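PDB 4DTH: VgrG protein from Vibrio cholerae, which carries an actin cross-linking toxin domain that binds ATP and magnesium ions and probably joins actin monomers to one another. Local coordinates for residues A[130-135]-A[142-147]; A[222-227]-A[288-293]; A[246-251]-A[259-264]. One frame throughout, in Å; residues are numbered along the deposited sequence.

How the interactions relate
Following the chain from its N terminus, interaction 1 comes first: the loop after helix 101-124 folds back onto strand 140-144, closing a short turn. Interaction 2 opens in the first turns of helix 221-245 and closes at 288-293, 61 residues beyond the end of 222-227, where the chain is about to enter helix 292-307. Interaction 3 is nested inside that long loop and joins two parts of the connection between helices 221-245 and 269-275. Interaction 1 lies across the chain's centre from both others, its centre 46 Å from that of interaction 2 and 43 Å from that of interaction 3, whereas interactions 2 and 3 occupy the two ends of helix 221-245.

Interaction 1: residues A[130-135]-A[142-147]; sequences LAPIQS and IEITNA
Ile-133 and Ile-142 join loop 130-135 to strand 140-144 by the one hydrogen bond of this contact: Ile-142 N donates to Ile-133 O over 2.8 Å, almost straight at 173°. Without a hydrogen bond, Ile-142 O lies 3.2 Å from Pro-132 CA and also meets its CB.

The apolar contacts follow the strand. Ile-142 CD1 reaches Ile-133 CD1 at 3.8 Å, the two side chains lying side by side and pointing the same way. Ile-133 turns its CA-CB bond away from the strand, but CG1 sits between its backbone N and carbonyl carbon (chi1 56°) and CD1 comes back to the contact. The Leu-130 and Ile-142 side chains cross at about a right angle, CD1 to CD1 at 4.2 Å, while Leu-130 CB meets Ile-144 CD1 at 3.8 Å. Pro-132 CD touches Ile-144 CG1 at 4.0 Å, these side chains also crossing, and that CG1 approaches Leu-130 O to 3.4 Å.

Around them, His-117 touches Leu-130 and Ile-133, Trp-113 touches Ile-142, Ile-144 rests on His-149, and Glu-143 forms a salt bridge with Lys-50. With a single polar link, the loop lies on the strand largely through hydrocarbon contact rather than continuous strand pairing.

Interaction 2: residues A[222-227]-A[288-293]; sequences ELAANV and EILSKS
Leu-223 meets the peptide group between Ile-289 and Leu-290, the flat group at this contact, where no aromatic ring takes part. The CD2 methyl of Leu-223 stands well out of the peptide plane and lies 3.4 Å from Ile-289 O. The side-chain ends of Ile-289 and Leu-290, CD1 and CD2 respectively, lie off the same face of that peptide, the one turned to helix 221-245; the opposite face receives no atom of residues 222-227.

Two arms therefore extend toward the helix. Ile-289 CG1 occupies the crowded position between backbone N and carbonyl carbon (chi1 80°), and its CD1 touches two residues one helical turn apart: Leu-223 CD1 at 3.8 Å and Val-227 CG2 at 3.7 Å. Leucine and isoleucine cross obliquely here, whereas Val-227 and Ile-289 slide past each other in opposite directions.

This is apolar packing of a helix against the segment leading into another helix. Leu-223, Ala-224 and Val-227 form one side of helix 221-245, and Leu-290 comes just before Ser-291, the N-cap of helix 292-307. Ser-291 OG caps Asp-294 N and is also hydrogen-bonded to Asp-219, just ahead of the first helix, which adds a polar tie beside the greasy one.

Leu-290 divides its two methyls. CD2 sits 3.7 Å from Leu-223 CG and also lies against the backbone, 3.8 Å from Ala-224 N. CD1 meets Val-227 CG1 at 3.8 Å, with the two side chains tip to tip. Val-298 of helix 292-307 touches both Ala-224 and Leu-290, Phe-209 of helix 204-212 also touches Ala-224, and Lys-182 packs on Leu-223 and Ile-289.

Interaction 3: residues A[246-251]-A[259-264]; sequences GIYINE and ITPNAN
Gly-246 and Pro-261 bring their backbones to a CA-CA distance of 3.9 Å, at the point where the glycine takes positive phi and psi (64°, 58°) and ends helix 221-245. Such a conformation suits glycine, a familiar residue for leaving a helix at its C-terminal end.

Ile-259 and Pro-261 pack against it. Ile-259 CG2, anti to its backbone N, rests 3.6 Å from Gly-246 CA. Pro-261 CB lies 3.4 Å from Gly-246 O, and Pro-261 CA makes a CA-H...O contact with the same oxygen. The exposed Tyr-248 brings CE1 to 4.0 Å from Pro-261 CG, ring and proline meeting at a slant.

Water supplies the polar link between the segments: one molecule donates both to Gly-246 O at 2.8 Å and to Ala-263 O at 2.7 Å. Within 259-264, Asn-262 ND2 gives a nearly straight bond to Thr-260 O, 3.2 Å long and within its own amide plane. Asn-262 ND2 also bonds Lys-244 O, and the Asn-262 backbone pairs with Phe-245, so that one asparagine engages the last turn of the helix.

Both segments belong to the connection between helices 221-245 and 269-275. Ile-247 and Ala-263 touch Val-271 of the latter helix, while the side chains of Asn-262 and Ala-263 rest on Phe-245 at the end of the former.

Interaction 1: residues A[130-135]-A[142-147]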
loop_
_atom_site.group_PDB
_atom_site.type_symbol
_atom_site.label_atom_id
_atom_site.label_comp_id
_atom_site.label_asym_id
_atom_site.label_seq_id
_atom_site.Cartn_x
_atom_site.Cartn_y
_atom_site.Cartn_z
ATOM N N LEU A 130 6.928 -9.392 22.841
ATOM C CA LEU A 130 5.495 -9.451 23.091
ATOM C C LEU A 130 5.170 -10.933 23.251
ATOM O O LEU A 130 5.763 -11.764 22.550
ATOM C CB LEU A 130 4.752 -8.960 21.834
ATOM C CG LEU A 130 3.938 -7.680 21.864
ATOM C CD1 LEU A 130 2.855 -7.741 20.798
ATOM C CD2 LEU A 130 3.264 -7.437 23.207
ATOM N N ALA A 131 4.269 -11.272 24.182
ATOM C CA ALA A 131 3.872 -12.656 24.400
ATOM C C ALA A 131 2.520 -12.920 23.724
ATOM O O ALA A 131 1.656 -12.036 23.725
ATOM C CB ALA A 131 3.769 -12.954 25.892
ATOM N N PRO A 132 2.324 -14.144 23.168
ATOM C CA PRO A 132 1.013 -14.463 22.582
ATOM C C PRO A 132 -0.009 -14.656 23.701
ATOM O O PRO A 132 0.117 -15.571 24.529
ATOM C CB PRO A 132 1.259 -15.735 21.766
ATOM C CG PRO A 132 2.528 -16.280 22.232
ATOM C CD PRO A 132 3.249 -15.297 23.089
ATOM N N ILE A 133 -0.914 -13.691 23.833
ATOM C CA ILE A 133 -1.920 -13.672 24.889
ATOM C C ILE A 133 -3.293 -13.399 24.300
ATOM O O ILE A 133 -3.409 -12.968 23.147
ATOM C CB ILE A 133 -1.565 -12.606 25.995
ATOM C CG1 ILE A 133 -1.388 -11.174 25.415
ATOM C CG2 ILE A 133 -0.345 -13.016 26.820
ATOM C CD1 ILE A 133 -2.637 -10.345 25.379
ATOM N N GLN A 134 -4.315 -13.566 25.146
ATOM C CA GLN A 134 -5.682 -13.240 24.803
ATOM C C GLN A 134 -6.017 -12.007 25.619
ATOM O O GLN A 134 -5.616 -11.924 26.788
ATOM C CB GLN A 134 -6.618 -14.410 25.151
ATOM C CG GLN A 134 -8.032 -14.234 24.630
ATOM C CD GLN A 134 -8.853 -15.455 24.925
ATOM O OE1 GLN A 134 -9.502 -15.549 25.968
ATOM N NE2 GLN A 134 -8.801 -16.433 24.037
ATOM N N SER A 135 -6.738 -11.047 25.019
ATOM C CA SER A 135 -7.187 -9.819 25.683
ATOM C C SER A 135 -8.035 -10.175 26.910
ATOM O O SER A 135 -8.634 -11.258 26.952
ATOM C CB SER A 135 -8.012 -8.964 24.729
ATOM O OG SER A 135 -9.248 -9.576 24.402
ATOM N N ILE A 142 -3.288 -12.353 20.419
ATOM C CA ILE A 142 -2.006 -12.060 19.787
ATOM C C ILE A 142 -1.351 -13.393 19.475
ATOM O O ILE A 142 -1.266 -14.258 20.348
ATOM C CB ILE A 142 -1.046 -11.218 20.695
ATOM C CG1 ILE A 142 -1.629 -9.841 21.045
ATOM C CG2 ILE A 142 0.337 -11.072 20.041
ATOM C CD1 ILE A 142 -0.848 -9.091 22.222
ATOM N N GLU A 143 -0.856 -13.536 18.252
ATOM C CA GLU A 143 -0.074 -14.684 17.822
ATOM C C GLU A 143 1.295 -14.114 17.456
ATOM O O GLU A 143 1.360 -13.082 16.782
ATOM C CB GLU A 143 -0.703 -15.366 16.597
ATOM C CG GLU A 143 -2.006 -16.090 16.888
ATOM C CD GLU A 143 -1.894 -17.453 17.548
ATOM O OE1 GLU A 143 -2.953 -18.000 17.929
ATOM O OE2 GLU A 143 -0.762 -17.975 17.692
ATOM N N ILE A 144 2.379 -14.740 17.936
ATOM C CA ILE A 144 3.750 -14.301 17.648
ATOM C C ILE A 144 4.370 -15.262 16.642
ATOM O O ILE A 144 4.503 -16.452 16.930
ATOM C CB ILE A 144 4.610 -14.152 18.950
ATOM C CG1 ILE A 144 4.030 -13.076 19.910
ATOM C CG2 ILE A 144 6.106 -13.906 18.633
ATOM C CD1 ILE A 144 3.909 -11.637 19.320
ATOM N N THR A 145 4.754 -14.748 15.474
ATOM C CA THR A 145 5.343 -15.569 14.406
ATOM C C THR A 145 6.857 -15.490 14.372
ATOM O O THR A 145 7.503 -16.403 13.854
ATOM C CB THR A 145 4.662 -15.305 13.079
ATOM O OG1 THR A 145 4.850 -13.934 12.752
ATOM C CG2 THR A 145 3.174 -15.656 13.122
ATOM N N ASN A 146 7.428 -14.423 14.956
ATOM C CA ASN A 146 8.869 -14.287 15.107
ATOM C C ASN A 146 9.161 -13.873 16.549
ATOM O O ASN A 146 9.039 -12.697 16.901
ATOM C CB ASN A 146 9.505 -13.336 14.088
ATOM C CG ASN A 146 11.021 -13.351 14.123
ATOM O OD1 ASN A 146 11.653 -14.038 14.935
ATOM N ND2 ASN A 146 11.645 -12.598 13.240
ATOM N N ALA A 147 9.519 -14.860 17.385
ATOM C CA ALA A 147 9.835 -14.640 18.795
ATOM C C ALA A 147 11.164 -13.899 18.978
ATOM O O ALA A 147 11.419 -13.377 20.064
ATOM C CB ALA A 147 9.855 -15.968 19.543
#

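Interaction 2: residues A[222-227]-A[288-293]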
loop_
_atom_site.group_PDB
_atom_site.type_symbol
_atom_site.label_atom_id
_atom_site.label_comp_id
_atom_site.label_asym_id
_atom_site.label_seq_id
_atom_site.Cartn_x
_atom_site.Cartn_y
_atom_site.Cartn_z
ATOM N N GLU A 222 -16.528 0.495 -24.678
ATOM C CA GLU A 222 -16.587 1.256 -23.427
ATOM C C GLU A 222 -15.534 0.757 -22.429
ATOM O O GLU A 222 -14.908 1.572 -21.746
ATOM C CB GLU A 222 -18.000 1.246 -22.822
ATOM C CG GLU A 222 -19.047 1.785 -23.791
ATOM C CD GLU A 222 -19.679 3.109 -23.435
ATOM O OE1 GLU A 222 -19.063 4.159 -23.726
ATOM O OE2 GLU A 222 -20.820 3.102 -22.919
ATOM N N LEU A 223 -15.320 -0.583 -22.384
ATOM C CA LEU A 223 -14.294 -1.198 -21.533
ATOM C C LEU A 223 -12.911 -0.772 -22.064
ATOM O O LEU A 223 -12.043 -0.395 -21.270
ATOM C CB LEU A 223 -14.427 -2.731 -21.558
ATOM C CG LEU A 223 -13.643 -3.526 -20.514
ATOM C CD1 LEU A 223 -14.153 -3.256 -19.119
ATOM C CD2 LEU A 223 -13.737 -5.007 -20.791
ATOM N N ALA A 224 -12.729 -0.790 -23.409
ATOM C CA ALA A 224 -11.475 -0.368 -24.045
ATOM C C ALA A 224 -11.173 1.097 -23.739
ATOM O O ALA A 224 -10.033 1.403 -23.393
ATOM C CB ALA A 224 -11.528 -0.591 -25.549
ATOM N N ALA A 225 -12.195 1.990 -23.816
ATOM C CA ALA A 225 -12.023 3.422 -23.524
ATOM C C ALA A 225 -11.613 3.663 -22.059
ATOM O O ALA A 225 -10.759 4.513 -21.796
ATOM C CB ALA A 225 -13.286 4.193 -23.864
ATOM N N ASN A 226 -12.202 2.891 -21.119
ATOM C CA ASN A 226 -11.881 2.968 -19.694
ATOM C C ASN A 226 -10.445 2.525 -19.436
ATOM O O ASN A 226 -9.719 3.221 -18.718
ATOM C CB ASN A 226 -12.863 2.120 -18.868
ATOM C CG ASN A 226 -14.225 2.755 -18.701
ATOM O OD1 ASN A 226 -14.363 3.955 -18.516
ATOM N ND2 ASN A 226 -15.270 1.963 -18.713
ATOM N N VAL A 227 -10.029 1.388 -20.034
ATOM C CA VAL A 227 -8.663 0.869 -19.882
ATOM C C VAL A 227 -7.672 1.883 -20.459
ATOM O O VAL A 227 -6.658 2.177 -19.819
ATOM C CB VAL A 227 -8.462 -0.552 -20.473
ATOM C CG1 VAL A 227 -6.988 -0.967 -20.428
ATOM C CG2 VAL A 227 -9.318 -1.578 -19.727
ATOM N N GLU A 288 -5.450 -7.783 -19.482
ATOM C CA GLU A 288 -6.120 -9.081 -19.364
ATOM C C GLU A 288 -7.651 -8.993 -19.319
ATOM O O GLU A 288 -8.314 -9.986 -19.625
ATOM C CB GLU A 288 -5.589 -9.863 -18.145
ATOM C CG GLU A 288 -4.100 -10.181 -18.205
ATOM C CD GLU A 288 -3.418 -10.661 -16.931
ATOM O OE1 GLU A 288 -4.115 -10.913 -15.922
ATOM O OE2 GLU A 288 -2.172 -10.783 -16.948
ATOM N N ILE A 289 -8.224 -7.823 -18.958
ATOM C CA ILE A 289 -9.680 -7.677 -18.898
ATOM C C ILE A 289 -10.299 -7.478 -20.286
ATOM O O ILE A 289 -11.520 -7.525 -20.418
ATOM C CB ILE A 289 -10.185 -6.647 -17.846
ATOM C CG1 ILE A 289 -10.085 -5.182 -18.343
ATOM C CG2 ILE A 289 -9.527 -6.865 -16.456
ATOM C CD1 ILE A 289 -10.844 -4.171 -17.500
ATOM N N LEU A 290 -9.456 -7.231 -21.304
ATOM C CA LEU A 290 -9.871 -7.006 -22.695
ATOM C C LEU A 290 -9.550 -8.216 -23.573
ATOM O O LEU A 290 -8.724 -9.046 -23.197
ATOM C CB LEU A 290 -9.119 -5.781 -23.274
ATOM C CG LEU A 290 -9.225 -4.446 -22.526
ATOM C CD1 LEU A 290 -8.187 -3.461 -23.031
ATOM C CD2 LEU A 290 -10.608 -3.850 -22.651
ATOM N N SER A 291 -10.144 -8.263 -24.793
ATOM C CA SER A 291 -9.833 -9.292 -25.786
ATOM C C SER A 291 -8.450 -8.951 -26.346
ATOM O O SER A 291 -8.041 -7.793 -26.233
ATOM C CB SER A 291 -10.868 -9.268 -26.905
ATOM O OG SER A 291 -10.872 -8.018 -27.585
ATOM N N LYS A 292 -7.728 -9.937 -26.928
ATOM C CA LYS A 292 -6.396 -9.750 -27.529
ATOM C C LYS A 292 -6.441 -8.555 -28.518
ATOM O O LYS A 292 -5.573 -7.680 -28.466
ATOM C CB LYS A 292 -5.949 -11.050 -28.244
ATOM C CG LYS A 292 -4.526 -11.057 -28.815
ATOM C CD LYS A 292 -4.379 -12.097 -29.935
ATOM C CE LYS A 292 -3.028 -12.051 -30.613
ATOM N NZ LYS A 292 -3.089 -12.564 -32.011
ATOM N N SER A 293 -7.504 -8.497 -29.348
ATOM C CA SER A 293 -7.751 -7.456 -30.348
ATOM C C SER A 293 -7.942 -6.055 -29.734
ATOM O O SER A 293 -7.279 -5.113 -30.175
ATOM C CB SER A 293 -8.947 -7.832 -31.219
ATOM O OG SER A 293 -9.176 -6.847 -32.210
#

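Interaction 3: residues A[246-251]-A[259-264]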
loop_
_atom_site.group_PDB
_atom_site.type_symbol
_atom_site.label_atom_id
_atom_site.label_comp_id
_atom_site.label_asym_id
_atom_site.label_seq_id
_atom_site.Cartn_x
_atom_site.Cartn_y
_atom_site.Cartn_z
ATOM N N GLY A 246 13.610 13.792 -11.809
ATOM C CA GLY A 246 14.836 13.298 -12.434
ATOM C C GLY A 246 15.043 11.825 -12.136
ATOM O O GLY A 246 16.057 11.441 -11.556
ATOM N N ILE A 247 14.054 10.998 -12.511
ATOM C CA ILE A 247 14.082 9.562 -12.217
ATOM C C ILE A 247 14.620 8.780 -13.408
ATOM O O ILE A 247 14.140 8.971 -14.521
ATOM C CB ILE A 247 12.663 9.063 -11.814
ATOM C CG1 ILE A 247 12.108 9.862 -10.602
ATOM C CG2 ILE A 247 12.667 7.547 -11.511
ATOM C CD1 ILE A 247 10.610 9.636 -10.323
ATOM N N TYR A 248 15.543 7.830 -13.150
ATOM C CA TYR A 248 16.041 6.950 -14.214
ATOM C C TYR A 248 14.984 5.856 -14.418
ATOM O O TYR A 248 14.783 5.032 -13.523
ATOM C CB TYR A 248 17.383 6.322 -13.801
ATOM C CG TYR A 248 18.538 7.285 -13.948
ATOM C CD1 TYR A 248 18.811 8.235 -12.966
ATOM C CD2 TYR A 248 19.353 7.255 -15.075
ATOM C CE1 TYR A 248 19.851 9.152 -13.115
ATOM C CE2 TYR A 248 20.408 8.152 -15.226
ATOM C CZ TYR A 248 20.649 9.102 -14.246
ATOM O OH TYR A 248 21.693 9.982 -14.389
ATOM N N ILE A 249 14.283 5.898 -15.581
ATOM C CA ILE A 249 13.235 4.944 -16.006
ATOM C C ILE A 249 13.784 4.147 -17.162
ATOM O O ILE A 249 14.034 4.728 -18.218
ATOM C CB ILE A 249 11.907 5.641 -16.474
ATOM C CG1 ILE A 249 11.373 6.685 -15.475
ATOM C CG2 ILE A 249 10.830 4.606 -16.907
ATOM C CD1 ILE A 249 10.770 6.164 -14.212
ATOM N N ASN A 250 13.913 2.811 -17.001
ATOM C CA ASN A 250 14.415 1.936 -18.075
ATOM C C ASN A 250 15.777 2.466 -18.535
ATOM O O ASN A 250 16.666 2.624 -17.699
ATOM C CB ASN A 250 13.402 1.836 -19.247
ATOM C CG ASN A 250 12.813 0.491 -19.448
ATOM O OD1 ASN A 250 12.808 -0.361 -18.548
ATOM N ND2 ASN A 250 12.235 0.314 -20.620
ATOM N N GLU A 251 15.875 2.893 -19.810
ATOM C CA GLU A 251 17.103 3.446 -20.375
ATOM C C GLU A 251 17.091 4.984 -20.464
ATOM O O GLU A 251 18.066 5.561 -20.934
ATOM C CB GLU A 251 17.426 2.800 -21.734
ATOM C CG GLU A 251 17.903 1.359 -21.621
ATOM C CD GLU A 251 18.085 0.640 -22.944
ATOM O OE1 GLU A 251 18.928 1.083 -23.757
ATOM O OE2 GLU A 251 17.401 -0.387 -23.156
ATOM N N ILE A 259 18.142 17.477 -16.592
ATOM C CA ILE A 259 17.366 17.377 -15.358
ATOM C C ILE A 259 18.219 16.764 -14.273
ATOM O O ILE A 259 18.681 15.628 -14.419
ATOM C CB ILE A 259 16.036 16.598 -15.559
ATOM C CG1 ILE A 259 15.135 17.272 -16.610
ATOM C CG2 ILE A 259 15.306 16.438 -14.215
ATOM C CD1 ILE A 259 14.190 16.283 -17.355
ATOM N N THR A 260 18.396 17.495 -13.157
ATOM C CA THR A 260 19.159 16.987 -12.028
ATOM C C THR A 260 18.250 16.108 -11.153
ATOM O O THR A 260 17.248 16.596 -10.611
ATOM C CB THR A 260 19.768 18.135 -11.199
ATOM O OG1 THR A 260 20.632 18.918 -12.023
ATOM C CG2 THR A 260 20.541 17.629 -9.973
ATOM N N PRO A 261 18.654 14.842 -10.926
ATOM C CA PRO A 261 17.882 13.972 -10.017
ATOM C C PRO A 261 17.634 14.591 -8.635
ATOM O O PRO A 261 18.532 15.217 -8.040
ATOM C CB PRO A 261 18.754 12.721 -9.917
ATOM C CG PRO A 261 19.499 12.690 -11.197
ATOM C CD PRO A 261 19.824 14.124 -11.481
ATOM N N ASN A 262 16.383 14.501 -8.167
ATOM C CA ASN A 262 16.020 14.986 -6.847
ATOM C C ASN A 262 15.121 14.001 -6.121
ATOM O O ASN A 262 14.365 14.388 -5.242
ATOM C CB ASN A 262 15.503 16.429 -6.856
ATOM C CG ASN A 262 14.282 16.663 -7.704
ATOM O OD1 ASN A 262 13.160 16.757 -7.198
ATOM N ND2 ASN A 262 14.488 16.834 -9.007
ATOM N N ALA A 263 15.232 12.706 -6.493
ATOM C CA ALA A 263 14.546 11.578 -5.865
ATOM C C ALA A 263 15.367 10.338 -6.155
ATOM O O ALA A 263 16.098 10.300 -7.152
ATOM C CB ALA A 263 13.126 11.416 -6.403
ATOM N N ASN A 264 15.251 9.317 -5.296
ATOM C CA ASN A 264 16.025 8.097 -5.489
ATOM C C ASN A 264 15.384 7.075 -6.447
ATOM O O ASN A 264 15.997 6.057 -6.772
ATOM C CB ASN A 264 16.455 7.493 -4.151
ATOM C CG ASN A 264 17.295 8.435 -3.296
ATOM O OD1 ASN A 264 17.208 8.430 -2.065
ATOM N ND2 ASN A 264 18.115 9.283 -3.914
HETATM O O HOH W 1 16.954 9.698 -9.616
#